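Local coordinates for 2L protein (Yaba-like disease virus, PDB 3IT8) that probably binds and neutralises host tumour necrosis factor, acting as a secreted poxvirus protein with an MHC class I-like fold, at residues Y107-E111 / Y243-G249; L16-F21 / I33-H37; K215-H221 / Y234-G238. One frame throughout, in Å; residues are numbered along the deposited sequence.

Interaction 1. Residues Y107-E111 / Y243-G249; sequences YGYVE and YEPGEPG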
ATOM      1  N   TYR D 107      12.566  24.883  17.475  1.00 41.70           N
ATOM      2  CA  TYR D 107      12.585  26.322  17.298  1.00 41.70           C
ATOM      3  C   TYR D 107      13.969  26.798  16.929  1.00 41.70           C
ATOM      4  O   TYR D 107      14.948  26.077  17.094  1.00 41.70           O
ATOM      5  CB  TYR D 107      12.129  27.004  18.596  1.00 46.80           C
ATOM      6  CG  TYR D 107      12.898  26.519  19.804  1.00 42.55           C
ATOM      7  CD1 TYR D 107      14.158  27.033  20.112  1.00 42.55           C
ATOM      8  CD2 TYR D 107      12.407  25.475  20.585  1.00 42.55           C
ATOM      9  CE1 TYR D 107      14.902  26.518  21.154  1.00 42.55           C
ATOM     10  CE2 TYR D 107      13.156  24.955  21.631  1.00 42.55           C
ATOM     11  CZ  TYR D 107      14.396  25.482  21.902  1.00 42.55           C
ATOM     12  OH  TYR D 107      15.132  24.945  22.918  1.00 42.55           O
ATOM     13  N   GLY D 108      14.038  28.026  16.436  1.00 43.84           N
ATOM     14  CA  GLY D 108      15.301  28.623  16.061  1.00 43.84           C
ATOM     15  C   GLY D 108      15.010  30.086  15.864  1.00 43.84           C
ATOM     16  O   GLY D 108      14.369  30.460  14.883  1.00 43.84           O
ATOM     17  N   TYR D 109      15.443  30.917  16.801  1.00 38.20           N
ATOM     18  CA  TYR D 109      15.217  32.343  16.689  1.00 38.20           C
ATOM     19  C   TYR D 109      16.414  33.136  17.184  1.00 38.20           C
ATOM     20  O   TYR D 109      17.308  32.597  17.838  1.00 38.20           O
ATOM     21  CB  TYR D 109      13.968  32.727  17.460  1.00 52.81           C
ATOM     22  CG  TYR D 109      14.036  32.426  18.936  1.00 36.60           C
ATOM     23  CD1 TYR D 109      14.567  33.352  19.841  1.00 36.60           C
ATOM     24  CD2 TYR D 109      13.491  31.243  19.446  1.00 36.60           C
ATOM     25  CE1 TYR D 109      14.537  33.114  21.211  1.00 36.60           C
ATOM     26  CE2 TYR D 109      13.460  30.992  20.819  1.00 36.60           C
ATOM     27  CZ  TYR D 109      13.978  31.931  21.693  1.00 36.60           C
ATOM     28  OH  TYR D 109      13.910  31.697  23.045  1.00 36.60           O
ATOM     29  N   VAL D 110      16.426  34.423  16.853  1.00 47.03           N
ATOM     30  CA  VAL D 110      17.507  35.302  17.237  1.00 47.03           C
ATOM     31  C   VAL D 110      16.950  36.359  18.160  1.00 47.03           C
ATOM     32  O   VAL D 110      15.984  37.019  17.810  1.00 47.03           O
ATOM     33  CB  VAL D 110      18.111  35.989  15.985  1.00 35.35           C
ATOM     34  CG1 VAL D 110      19.055  37.115  16.394  1.00 26.84           C
ATOM     35  CG2 VAL D 110      18.855  34.966  15.148  1.00 26.84           C
ATOM     36  N   GLU D 111      17.531  36.500  19.348  1.00 40.08           N
ATOM     37  CA  GLU D 111      17.092  37.540  20.266  1.00 40.08           C
ATOM     38  C   GLU D 111      18.251  38.488  20.575  1.00 40.08           C
ATOM     39  O   GLU D 111      19.422  38.158  20.388  1.00 40.08           O
ATOM     40  CB  GLU D 111      16.514  36.963  21.554  1.00 80.28           C
ATOM     41  CG  GLU D 111      17.415  36.024  22.273  1.00 66.88           C
ATOM     42  CD  GLU D 111      16.789  35.512  23.552  1.00 66.88           C
ATOM     43  OE1 GLU D 111      15.561  35.235  23.544  1.00 66.88           O
ATOM     44  OE2 GLU D 111      17.528  35.373  24.559  1.00 66.88           O
ATOM     45  N   TYR D 243       6.767  35.162  22.191  1.00 42.54           N
ATOM     46  CA  TYR D 243       7.294  33.825  22.058  1.00 42.54           C
ATOM     47  C   TYR D 243       6.132  32.844  21.933  1.00 42.54           C
ATOM     48  O   TYR D 243       5.028  33.130  22.395  1.00 42.54           O
ATOM     49  CB  TYR D 243       8.129  33.463  23.292  1.00 51.96           C
ATOM     50  CG  TYR D 243       9.368  34.295  23.473  1.00 51.96           C
ATOM     51  CD1 TYR D 243       9.358  35.424  24.277  1.00 51.96           C
ATOM     52  CD2 TYR D 243      10.555  33.961  22.818  1.00 51.96           C
ATOM     53  CE1 TYR D 243      10.507  36.213  24.430  1.00 51.96           C
ATOM     54  CE2 TYR D 243      11.704  34.741  22.961  1.00 51.96           C
ATOM     55  CZ  TYR D 243      11.667  35.866  23.769  1.00 51.96           C
ATOM     56  OH  TYR D 243      12.786  36.648  23.904  1.00 51.96           O
ATOM     57  N   GLU D 244       6.384  31.693  21.311  1.00 49.39           N
ATOM     58  CA  GLU D 244       5.372  30.651  21.164  1.00 49.39           C
ATOM     59  C   GLU D 244       5.711  29.590  22.205  1.00 49.39           C
ATOM     60  O   GLU D 244       6.884  29.305  22.424  1.00 49.39           O
ATOM     61  CB  GLU D 244       5.455  30.021  19.779  1.00 93.77           C
ATOM     62  CG  GLU D 244       5.500  31.011  18.642  1.00 93.77           C
ATOM     63  CD  GLU D 244       5.838  30.346  17.320  1.00 93.77           C
ATOM     64  OE1 GLU D 244       6.865  29.630  17.255  1.00 93.77           O
ATOM     65  OE2 GLU D 244       5.084  30.542  16.342  1.00 93.77           O
ATOM     66  N   PRO D 245       4.703  29.001  22.872  1.00 70.16           N
ATOM     67  CA  PRO D 245       5.024  27.975  23.872  1.00 70.16           C
ATOM     68  C   PRO D 245       5.930  26.907  23.266  1.00 70.16           C
ATOM     69  O   PRO D 245       5.688  26.437  22.152  1.00 70.16           O
ATOM     70  CB  PRO D 245       3.653  27.441  24.279  1.00 42.97           C
ATOM     71  CG  PRO D 245       2.779  27.772  23.106  1.00 42.97           C
ATOM     72  CD  PRO D 245       3.246  29.138  22.715  1.00 42.97           C
ATOM     73  N   GLY D 246       6.975  26.534  24.000  1.00 45.76           N
ATOM     74  CA  GLY D 246       7.928  25.570  23.481  1.00 45.76           C
ATOM     75  C   GLY D 246       9.298  26.241  23.367  1.00 45.76           C
ATOM     76  O   GLY D 246      10.335  25.624  23.648  1.00 45.76           O
ATOM     77  N   GLU D 247       9.305  27.508  22.950  1.00 45.39           N
ATOM     78  CA  GLU D 247      10.546  28.277  22.840  1.00 45.39           C
ATOM     79  C   GLU D 247      10.949  28.622  24.274  1.00 45.39           C
ATOM     80  O   GLU D 247      10.097  28.997  25.081  1.00 45.39           O
ATOM     81  CB  GLU D 247      10.317  29.575  22.046  1.00 41.64           C
ATOM     82  CG  GLU D 247       9.678  29.373  20.684  1.00 41.64           C
ATOM     83  CD  GLU D 247       9.516  30.662  19.862  1.00 41.64           C
ATOM     84  OE1 GLU D 247       9.079  31.682  20.426  1.00 41.64           O
ATOM     85  OE2 GLU D 247       9.800  30.658  18.639  1.00 41.64           O
ATOM     86  N   PRO D 248      12.241  28.486  24.623  1.00 54.53           N
ATOM     87  CA  PRO D 248      12.613  28.823  26.001  1.00 49.61           C
ATOM     88  C   PRO D 248      12.195  30.227  26.443  1.00 40.36           C
ATOM     89  O   PRO D 248      12.058  30.493  27.642  1.00 40.57           O
ATOM     90  CB  PRO D 248      14.131  28.596  26.030  1.00 89.81           C
ATOM     91  CG  PRO D 248      14.547  28.640  24.599  1.00 41.20           C
ATOM     92  CD  PRO D 248      13.401  27.979  23.872  1.00 41.20           C
ATOM     93  N   GLY D 249      11.946  31.108  25.481  1.00 59.06           N
ATOM     94  CA  GLY D 249      11.545  32.459  25.819  1.00 58.62           C
ATOM     95  C   GLY D 249      10.124  32.629  26.336  1.00 58.41           C
ATOM     96  O   GLY D 249       9.763  33.711  26.796  1.00 59.12           O
TER
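P248 CD lies over one face of the Y107 ring, 3.6 Å from the Y107 ring centroid and 24° off the ring normal, a CH-pi contact; E247 CA sits above the same face, nearer the rim. Y109 makes an offset edge-to-face pair with Y243. The edge of Y243 points at the face of Y109, the ring centroids are 5.6 Å apart and the planes meet at 63°. At the edge of Y109, near its plane, lie P248 CD and E111 OE1, while one face of Y243 has G249 CA, of its own segment, over its centre. Y107 and Y109 both hold CG between backbone N and carbonyl carbon (chi1 52° for Y107), which raises the two rings side by side off the strand. The E247 chain reaches both residues: its CB comes within 3.7 Å of Y109 CE2, and its CG within 4.0 Å of Y107 CB.

Polar links frame the aromatic centre. The Y243 hydroxyl donates to E111 OE1 at 3.1 Å, approaching from above the carboxylate plane, and G249 N makes a weak bond to Y109 OH. E247 OE1 accepts E244 N at 2.8 Å, which ties the turn to itself, and forms a salt bridge with R119, giving this buried carboxylate a charged partner.

Strand 103-112 belongs to the eight-stranded sheet of the MHC-like N-terminal domain, between strands 90-100 and 115-121. The loop before strand 254-255 of the Ig-like region reaches it here, P248 also touching I94 of strand 90-100 and K4 of strand 2-10.

Interaction 2. Residues L16-F21 / I33-H37; sequences LYDGVF and ISYNH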
ATOM      1  N   LEU D  16      36.649  43.980  22.347  1.00121.45           N
ATOM      2  CA  LEU D  16      36.374  42.756  21.648  1.00121.45           C
ATOM      3  C   LEU D  16      34.951  42.261  21.871  1.00121.45           C
ATOM      4  O   LEU D  16      34.213  42.776  22.712  1.00121.45           O
ATOM      5  CB  LEU D  16      37.384  41.706  22.109  1.00147.51           C
ATOM      6  CG  LEU D  16      38.756  42.296  22.469  1.00147.51           C
ATOM      7  CD1 LEU D  16      39.649  41.203  23.017  1.00147.51           C
ATOM      8  CD2 LEU D  16      39.388  42.956  21.246  1.00147.51           C
ATOM      9  N   TYR D  17      34.582  41.253  21.092  1.00 61.26           N
ATOM     10  CA  TYR D  17      33.274  40.645  21.173  1.00 61.26           C
ATOM     11  C   TYR D  17      33.490  39.260  21.733  1.00 61.26           C
ATOM     12  O   TYR D  17      34.226  38.454  21.157  1.00 61.26           O
ATOM     13  CB  TYR D  17      32.653  40.520  19.787  1.00 67.13           C
ATOM     14  CG  TYR D  17      32.242  41.819  19.158  1.00 67.13           C
ATOM     15  CD1 TYR D  17      33.177  42.673  18.585  1.00 67.13           C
ATOM     16  CD2 TYR D  17      30.905  42.195  19.140  1.00 67.13           C
ATOM     17  CE1 TYR D  17      32.784  43.874  18.010  1.00 67.13           C
ATOM     18  CE2 TYR D  17      30.500  43.390  18.570  1.00 67.13           C
ATOM     19  CZ  TYR D  17      31.441  44.225  18.009  1.00 67.13           C
ATOM     20  OH  TYR D  17      31.042  45.418  17.466  1.00 67.13           O
ATOM     21  N   ASP D  18      32.858  38.976  22.862  1.00 38.95           N
ATOM     22  CA  ASP D  18      32.983  37.651  23.458  1.00 38.95           C
ATOM     23  C   ASP D  18      31.966  36.692  22.882  1.00 38.95           C
ATOM     24  O   ASP D  18      30.916  37.103  22.414  1.00 38.95           O
ATOM     25  CB  ASP D  18      32.817  37.697  24.968  1.00 92.46           C
ATOM     26  CG  ASP D  18      34.136  37.848  25.685  1.00 92.46           C
ATOM     27  OD1 ASP D  18      35.132  37.246  25.220  1.00 92.46           O
ATOM     28  OD2 ASP D  18      34.174  38.556  26.714  1.00 92.46           O
ATOM     29  N   GLY D  19      32.285  35.406  22.912  1.00 42.06           N
ATOM     30  CA  GLY D  19      31.369  34.423  22.375  1.00 42.06           C
ATOM     31  C   GLY D  19      31.291  33.182  23.245  1.00 42.06           C
ATOM     32  O   GLY D  19      32.292  32.665  23.723  1.00 42.06           O
ATOM     33  N   VAL D  20      30.079  32.709  23.471  1.00 41.53           N
ATOM     34  CA  VAL D  20      29.871  31.502  24.251  1.00 41.53           C
ATOM     35  C   VAL D  20      28.783  30.686  23.618  1.00 41.53           C
ATOM     36  O   VAL D  20      27.923  31.195  22.886  1.00 41.53           O
ATOM     37  CB  VAL D  20      29.410  31.768  25.693  1.00 60.80           C
ATOM     38  CG1 VAL D  20      30.598  32.055  26.567  1.00 52.81           C
ATOM     39  CG2 VAL D  20      28.421  32.917  25.716  1.00 52.81           C
ATOM     40  N   PHE D  21      28.826  29.404  23.926  1.00 30.02           N
ATOM     41  CA  PHE D  21      27.845  28.466  23.440  1.00 30.02           C
ATOM     42  C   PHE D  21      27.512  27.491  24.557  1.00 30.02           C
ATOM     43  O   PHE D  21      28.395  27.011  25.259  1.00 30.02           O
ATOM     44  CB  PHE D  21      28.385  27.684  22.260  1.00 55.17           C
ATOM     45  CG  PHE D  21      27.538  26.514  21.915  1.00 36.99           C
ATOM     46  CD1 PHE D  21      26.342  26.691  21.225  1.00 36.99           C
ATOM     47  CD2 PHE D  21      27.890  25.235  22.350  1.00 36.99           C
ATOM     48  CE1 PHE D  21      25.504  25.612  20.979  1.00 36.99           C
ATOM     49  CE2 PHE D  21      27.063  24.151  22.110  1.00 36.99           C
ATOM     50  CZ  PHE D  21      25.865  24.336  21.424  1.00 36.99           C
ATOM     51  N   ILE D  33      31.275  26.209  25.243  1.00 47.87           N
ATOM     52  CA  ILE D  33      32.335  26.615  24.339  1.00 47.87           C
ATOM     53  C   ILE D  33      32.450  28.129  24.377  1.00 47.87           C
ATOM     54  O   ILE D  33      31.442  28.835  24.441  1.00 47.87           O
ATOM     55  CB  ILE D  33      32.039  26.160  22.898  1.00 58.36           C
ATOM     56  CG1 ILE D  33      32.138  24.632  22.810  1.00 27.28           C
ATOM     57  CG2 ILE D  33      33.014  26.845  21.918  1.00 27.28           C
ATOM     58  CD1 ILE D  33      31.669  24.075  21.471  1.00 27.28           C
ATOM     59  N   SER D  34      33.677  28.633  24.370  1.00 47.51           N
ATOM     60  CA  SER D  34      33.885  30.074  24.382  1.00 47.51           C
ATOM     61  C   SER D  34      34.981  30.453  23.398  1.00 47.51           C
ATOM     62  O   SER D  34      35.877  29.658  23.108  1.00 47.51           O
ATOM     63  CB  SER D  34      34.218  30.553  25.787  1.00 75.81           C
ATOM     64  OG  SER D  34      35.198  29.726  26.359  1.00 64.92           O
ATOM     65  N   TYR D  35      34.879  31.665  22.867  1.00 48.84           N
ATOM     66  CA  TYR D  35      35.823  32.159  21.889  1.00 48.84           C
ATOM     67  C   TYR D  35      37.128  32.569  22.543  1.00 48.84           C
ATOM     68  O   TYR D  35      37.134  33.433  23.409  1.00 48.84           O
ATOM     69  CB  TYR D  35      35.222  33.350  21.161  1.00 93.82           C
ATOM     70  CG  TYR D  35      36.078  33.833  20.035  1.00 48.03           C
ATOM     71  CD1 TYR D  35      36.214  33.085  18.874  1.00 48.03           C
ATOM     72  CD2 TYR D  35      36.764  35.046  20.128  1.00 48.03           C
ATOM     73  CE1 TYR D  35      37.011  33.534  17.823  1.00 48.03           C
ATOM     74  CE2 TYR D  35      37.565  35.507  19.079  1.00 48.03           C
ATOM     75  CZ  TYR D  35      37.682  34.746  17.931  1.00 48.03           C
ATOM     76  OH  TYR D  35      38.462  35.197  16.890  1.00 48.03           O
ATOM     77  N   ASN D  36      38.225  31.933  22.130  1.00 46.88           N
ATOM     78  CA  ASN D  36      39.561  32.220  22.643  1.00 46.88           C
ATOM     79  C   ASN D  36      40.169  33.385  21.845  1.00 46.88           C
ATOM     80  O   ASN D  36      40.470  33.239  20.653  1.00 46.88           O
ATOM     81  CB  ASN D  36      40.424  30.985  22.475  1.00183.12           C
ATOM     82  CG  ASN D  36      41.798  31.184  23.005  1.00 44.15           C
ATOM     83  OD1 ASN D  36      42.480  32.129  22.637  1.00 44.15           O
ATOM     84  ND2 ASN D  36      42.228  30.289  23.875  1.00 44.15           N
ATOM     85  N   HIS D  37      40.361  34.535  22.488  1.00 62.99           N
ATOM     86  CA  HIS D  37      40.909  35.707  21.804  1.00 62.99           C
ATOM     87  C   HIS D  37      42.357  35.616  21.368  1.00 62.99           C
ATOM     88  O   HIS D  37      42.771  36.255  20.395  1.00 62.99           O
ATOM     89  CB  HIS D  37      40.706  36.932  22.664  1.00110.00           C
ATOM     90  CG  HIS D  37      39.286  37.377  22.712  1.00 70.54           C
ATOM     91  ND1 HIS D  37      38.695  38.079  21.682  1.00 70.54           N
ATOM     92  CD2 HIS D  37      38.316  37.156  23.628  1.00 70.54           C
ATOM     93  CE1 HIS D  37      37.418  38.269  21.962  1.00 70.54           C
ATOM     94  NE2 HIS D  37      37.162  37.718  23.137  1.00 70.54           N
TER
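F21 and I33 form the compact end of this contact. As an antiparallel hydrogen-bonded pair they exchange two backbone bonds, F21 N to I33 O at 2.7 Å and I33 N to F21 O at 3.0 Å. On the side of the sheet they share, F21 CB meets I33 CB at 4.0 Å. F21 CG stands anti to its backbone N (chi1 167°), and F21 CD2 reaches the I33 CD1 methyl; both residues also touch F66 of helix 61-82. The next pair, V20 and S34, is non-hydrogen-bonded and faces the other way, with S34 OG bonded to N45.

Strands 18-25 and 28-36 make a beta hairpin in the eight-stranded sheet of the MHC-like domain, a sheet that helix 61-82 lies across. Their short axes here are 4.5 Å apart at 157°, and Y35 N to G19 O continues the ladder at 2.9 Å.

Beyond Y35 the regular pairing gives way to side-chain contacts. H37 NE2 donates to D18 OD1 at 2.9 Å, with the oxygen in the imidazole plane but the approach 43° out of the carboxylate plane. One face of the H37 ring takes L16 CD1, 3.8 Å from its centroid, and the opposite face takes Y35 CD2; L16 itself is exposed and poorly ordered.

Interaction 3. Residues K215-H221 / Y234-G238; sequences KWIESEH and YPEWG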
ATOM      1  N   LYS D 215      -2.394  23.977  28.761  1.00 46.27           N
ATOM      2  CA  LYS D 215      -3.428  24.415  27.818  1.00 49.47           C
ATOM      3  C   LYS D 215      -4.762  24.598  28.524  1.00 52.17           C
ATOM      4  O   LYS D 215      -5.213  23.722  29.261  1.00 52.48           O
ATOM      5  CB  LYS D 215      -3.615  23.401  26.678  1.00 57.52           C
ATOM      6  CG  LYS D 215      -2.492  23.372  25.682  1.00 48.53           C
ATOM      7  CD  LYS D 215      -2.830  22.544  24.467  1.00 48.53           C
ATOM      8  CE  LYS D 215      -1.745  22.721  23.413  1.00 48.53           C
ATOM      9  NZ  LYS D 215      -2.151  22.215  22.066  1.00 48.53           N
ATOM     10  N   TRP D 216      -5.380  25.749  28.301  1.00 49.52           N
ATOM     11  CA  TRP D 216      -6.689  26.035  28.877  1.00 49.58           C
ATOM     12  C   TRP D 216      -7.755  25.834  27.807  1.00 51.53           C
ATOM     13  O   TRP D 216      -7.774  26.534  26.791  1.00 51.72           O
ATOM     14  CB  TRP D 216      -6.751  27.464  29.423  1.00 78.20           C
ATOM     15  CG  TRP D 216      -5.907  27.647  30.627  1.00 58.12           C
ATOM     16  CD1 TRP D 216      -4.605  28.030  30.655  1.00 58.12           C
ATOM     17  CD2 TRP D 216      -6.283  27.389  31.987  1.00 58.12           C
ATOM     18  NE1 TRP D 216      -4.138  28.031  31.948  1.00 58.12           N
ATOM     19  CE2 TRP D 216      -5.149  27.640  32.787  1.00 58.12           C
ATOM     20  CE3 TRP D 216      -7.466  26.968  32.606  1.00 58.12           C
ATOM     21  CZ2 TRP D 216      -5.162  27.487  34.182  1.00 58.12           C
ATOM     22  CZ3 TRP D 216      -7.478  26.814  33.994  1.00 58.12           C
ATOM     23  CH2 TRP D 216      -6.333  27.074  34.765  1.00 58.12           C
ATOM     24  N   ILE D 217      -8.638  24.869  28.045  1.00 58.29           N
ATOM     25  CA  ILE D 217      -9.698  24.546  27.096  1.00 59.66           C
ATOM     26  C   ILE D 217     -11.078  24.563  27.745  1.00 61.48           C
ATOM     27  O   ILE D 217     -11.267  24.009  28.829  1.00 58.28           O
ATOM     28  CB  ILE D 217      -9.456  23.159  26.498  1.00 58.26           C
ATOM     29  CG1 ILE D 217      -8.062  23.106  25.864  1.00 35.94           C
ATOM     30  CG2 ILE D 217     -10.509  22.852  25.482  1.00 35.94           C
ATOM     31  CD1 ILE D 217      -7.664  21.742  25.387  1.00 35.94           C
ATOM     32  N   GLU D 218     -12.042  25.198  27.087  1.00 57.54           N
ATOM     33  CA  GLU D 218     -13.392  25.252  27.628  1.00 60.19           C
ATOM     34  C   GLU D 218     -13.895  23.819  27.792  1.00 60.37           C
ATOM     35  O   GLU D 218     -13.770  23.007  26.874  1.00 59.22           O
ATOM     36  CB  GLU D 218     -14.291  26.066  26.703  1.00119.30           C
ATOM     37  CG  GLU D 218     -14.070  27.559  26.864  1.00 97.94           C
ATOM     38  CD  GLU D 218     -14.750  28.383  25.792  1.00 97.94           C
ATOM     39  OE1 GLU D 218     -15.950  28.150  25.527  1.00 97.94           O
ATOM     40  OE2 GLU D 218     -14.084  29.273  25.219  1.00 97.94           O
ATOM     41  N   SER D 219     -14.448  23.509  28.964  1.00 67.87           N
ATOM     42  CA  SER D 219     -14.932  22.158  29.264  1.00 68.41           C
ATOM     43  C   SER D 219     -15.961  21.565  28.299  1.00 67.68           C
ATOM     44  O   SER D 219     -16.091  20.340  28.205  1.00 68.62           O
ATOM     45  CB  SER D 219     -15.492  22.110  30.683  1.00 73.21           C
ATOM     46  OG  SER D 219     -16.551  23.031  30.828  1.00 62.29           O
ATOM     47  N   GLU D 220     -16.699  22.419  27.595  1.00 58.11           N
ATOM     48  CA  GLU D 220     -17.697  21.936  26.646  1.00 56.66           C
ATOM     49  C   GLU D 220     -17.050  20.988  25.633  1.00 61.27           C
ATOM     50  O   GLU D 220     -17.626  19.969  25.254  1.00 62.34           O
ATOM     51  CB  GLU D 220     -18.339  23.107  25.903  1.00105.94           C
ATOM     52  CG  GLU D 220     -17.345  23.963  25.148  1.00105.94           C
ATOM     53  CD  GLU D 220     -18.008  24.905  24.163  1.00105.94           C
ATOM     54  OE1 GLU D 220     -18.664  24.404  23.224  1.00105.94           O
ATOM     55  OE2 GLU D 220     -17.872  26.142  24.324  1.00105.94           O
ATOM     56  N   HIS D 221     -15.838  21.329  25.215  1.00 61.08           N
ATOM     57  CA  HIS D 221     -15.110  20.537  24.236  1.00 64.57           C
ATOM     58  C   HIS D 221     -14.738  19.126  24.664  1.00 60.34           C
ATOM     59  O   HIS D 221     -14.260  18.338  23.849  1.00 56.18           O
ATOM     60  CB  HIS D 221     -13.858  21.282  23.814  1.00 97.84           C
ATOM     61  CG  HIS D 221     -14.145  22.587  23.155  1.00 67.19           C
ATOM     62  ND1 HIS D 221     -14.969  22.692  22.055  1.00 67.19           N
ATOM     63  CD2 HIS D 221     -13.722  23.843  23.434  1.00 67.19           C
ATOM     64  CE1 HIS D 221     -15.038  23.957  21.682  1.00 67.19           C
ATOM     65  NE2 HIS D 221     -14.291  24.677  22.502  1.00 67.19           N
ATOM     66  N   TYR D 234      -8.745  20.801  19.325  1.00 68.11           N
ATOM     67  CA  TYR D 234      -9.303  21.544  20.459  1.00 68.11           C
ATOM     68  C   TYR D 234      -9.012  23.035  20.397  1.00 68.11           C
ATOM     69  O   TYR D 234      -7.854  23.434  20.306  1.00 68.11           O
ATOM     70  CB  TYR D 234      -8.722  21.081  21.799  1.00 45.02           C
ATOM     71  CG  TYR D 234      -8.979  19.654  22.214  1.00 45.02           C
ATOM     72  CD1 TYR D 234      -8.031  18.656  21.979  1.00 45.02           C
ATOM     73  CD2 TYR D 234     -10.151  19.304  22.880  1.00 45.02           C
ATOM     74  CE1 TYR D 234      -8.241  17.340  22.406  1.00 45.02           C
ATOM     75  CE2 TYR D 234     -10.376  17.991  23.304  1.00 45.02           C
ATOM     76  CZ  TYR D 234      -9.414  17.015  23.066  1.00 45.02           C
ATOM     77  OH  TYR D 234      -9.617  15.721  23.484  1.00 45.02           O
ATOM     78  N   PRO D 235     -10.051  23.883  20.437  1.00 60.45           N
ATOM     79  CA  PRO D 235      -9.804  25.334  20.409  1.00 60.45           C
ATOM     80  C   PRO D 235      -9.105  25.551  21.760  1.00 60.45           C
ATOM     81  O   PRO D 235      -9.454  24.862  22.729  1.00 60.45           O
ATOM     82  CB  PRO D 235     -11.210  25.914  20.392  1.00 77.76           C
ATOM     83  CG  PRO D 235     -12.002  24.853  19.676  1.00 77.76           C
ATOM     84  CD  PRO D 235     -11.485  23.586  20.298  1.00 77.76           C
ATOM     85  N   GLU D 236      -8.155  26.476  21.883  1.00 90.17           N
ATOM     86  CA  GLU D 236      -7.498  26.538  23.179  1.00 90.17           C
ATOM     87  C   GLU D 236      -7.192  27.792  23.985  1.00 90.17           C
ATOM     88  O   GLU D 236      -6.335  27.729  24.862  1.00 90.17           O
ATOM     89  CB  GLU D 236      -6.210  25.719  23.107  1.00145.86           C
ATOM     90  CG  GLU D 236      -5.148  26.308  22.212  1.00145.86           C
ATOM     91  CD  GLU D 236      -3.816  25.615  22.385  1.00145.86           C
ATOM     92  OE1 GLU D 236      -3.298  25.613  23.522  1.00145.86           O
ATOM     93  OE2 GLU D 236      -3.288  25.072  21.391  1.00145.86           O
ATOM     94  N   TRP D 237      -7.852  28.918  23.753  1.00 87.04           N
ATOM     95  CA  TRP D 237      -7.543  30.092  24.580  1.00 87.04           C
ATOM     96  C   TRP D 237      -6.044  30.393  24.608  1.00 87.04           C
ATOM     97  O   TRP D 237      -5.399  30.194  25.638  1.00 87.04           O
ATOM     98  CB  TRP D 237      -8.001  29.855  26.026  1.00120.45           C
ATOM     99  CG  TRP D 237      -9.340  30.411  26.388  1.00120.45           C
ATOM    100  CD1 TRP D 237     -10.015  30.208  27.559  1.00120.45           C
ATOM    101  CD2 TRP D 237     -10.158  31.290  25.601  1.00120.45           C
ATOM    102  NE1 TRP D 237     -11.198  30.902  27.552  1.00120.45           N
ATOM    103  CE2 TRP D 237     -11.314  31.576  26.363  1.00120.45           C
ATOM    104  CE3 TRP D 237     -10.028  31.867  24.324  1.00120.45           C
ATOM    105  CZ2 TRP D 237     -12.335  32.415  25.891  1.00120.45           C
ATOM    106  CZ3 TRP D 237     -11.042  32.701  23.858  1.00120.45           C
ATOM    107  CH2 TRP D 237     -12.181  32.965  24.641  1.00120.45           C
ATOM    108  N   GLY D 238      -5.490  30.867  23.498  1.00 67.84           N
ATOM    109  CA  GLY D 238      -4.067  31.162  23.460  1.00 67.84           C
ATOM    110  C   GLY D 238      -3.627  32.251  24.426  1.00 67.84           C
ATOM    111  O   GLY D 238      -4.434  33.092  24.825  1.00 67.84           O
TER
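K215 NZ and E236 OE2 form a salt bridge at 3.1 Å, with the amine coming from above the carboxylate plane, 41° out of it. K215 is extended beyond CG, and its methylenes run beside the other carboxylate oxygen, E236 OE1. Since E236 is poorly ordered, the exact geometry deserves caution.

Inward from this pair, I217 turns its CD1 methyl to Y234 CB at 3.8 Å, the two side chains crossing at about a right angle, while I217 CG2 rests near P235 O. I217 CG1 is anti to the carbonyl carbon (chi1 -56°), which places the methyl beyond it against Y234. The Y234 hydroxyl finds its partner in V229 N, and its ring stacks on Y228.

Farther along, P235 covers one face of the H221 imidazole: P235 CD sits 3.7 Å from the H221 ring centroid and only 8° off the normal, a CH-pi contact, with E220 CG over the opposite face. W237, which is exposed, lays CB against W216 CB at 4.3 Å and receives E218 OE2 over one face of its indole. W216 itself points into the Ig-like domain, bonding to D267 and touching C202 and C281 of the disulfide.

A single salt bridge is the one hydrogen-bonded link between the segments, so loop 234-238 is held against outer strand 213-218 mainly by apolar and ring contacts rather than by strand pairing.

In the fold
Along the chain interaction 2 comes first, followed by the first segment of interaction 1; both segments of interaction 3 fall between the two halves of interaction 1. Interactions 1 and 2 share the eight-stranded sheet of the MHC-like domain, with centres about 23 Å and nearest atoms about 11 Å apart. Interaction 3 belongs to the Ig-like region, its centre about 23 Å from that of interaction 1; interactions 2 and 3, about 45 Å apart between centres, lie on opposite sides of the chain's centre. Interaction 1 lies near the chain's middle, where the loop following 234-238 meets the sheet, and bridges the two domains, while interactions 2 and 3 each join parts of one.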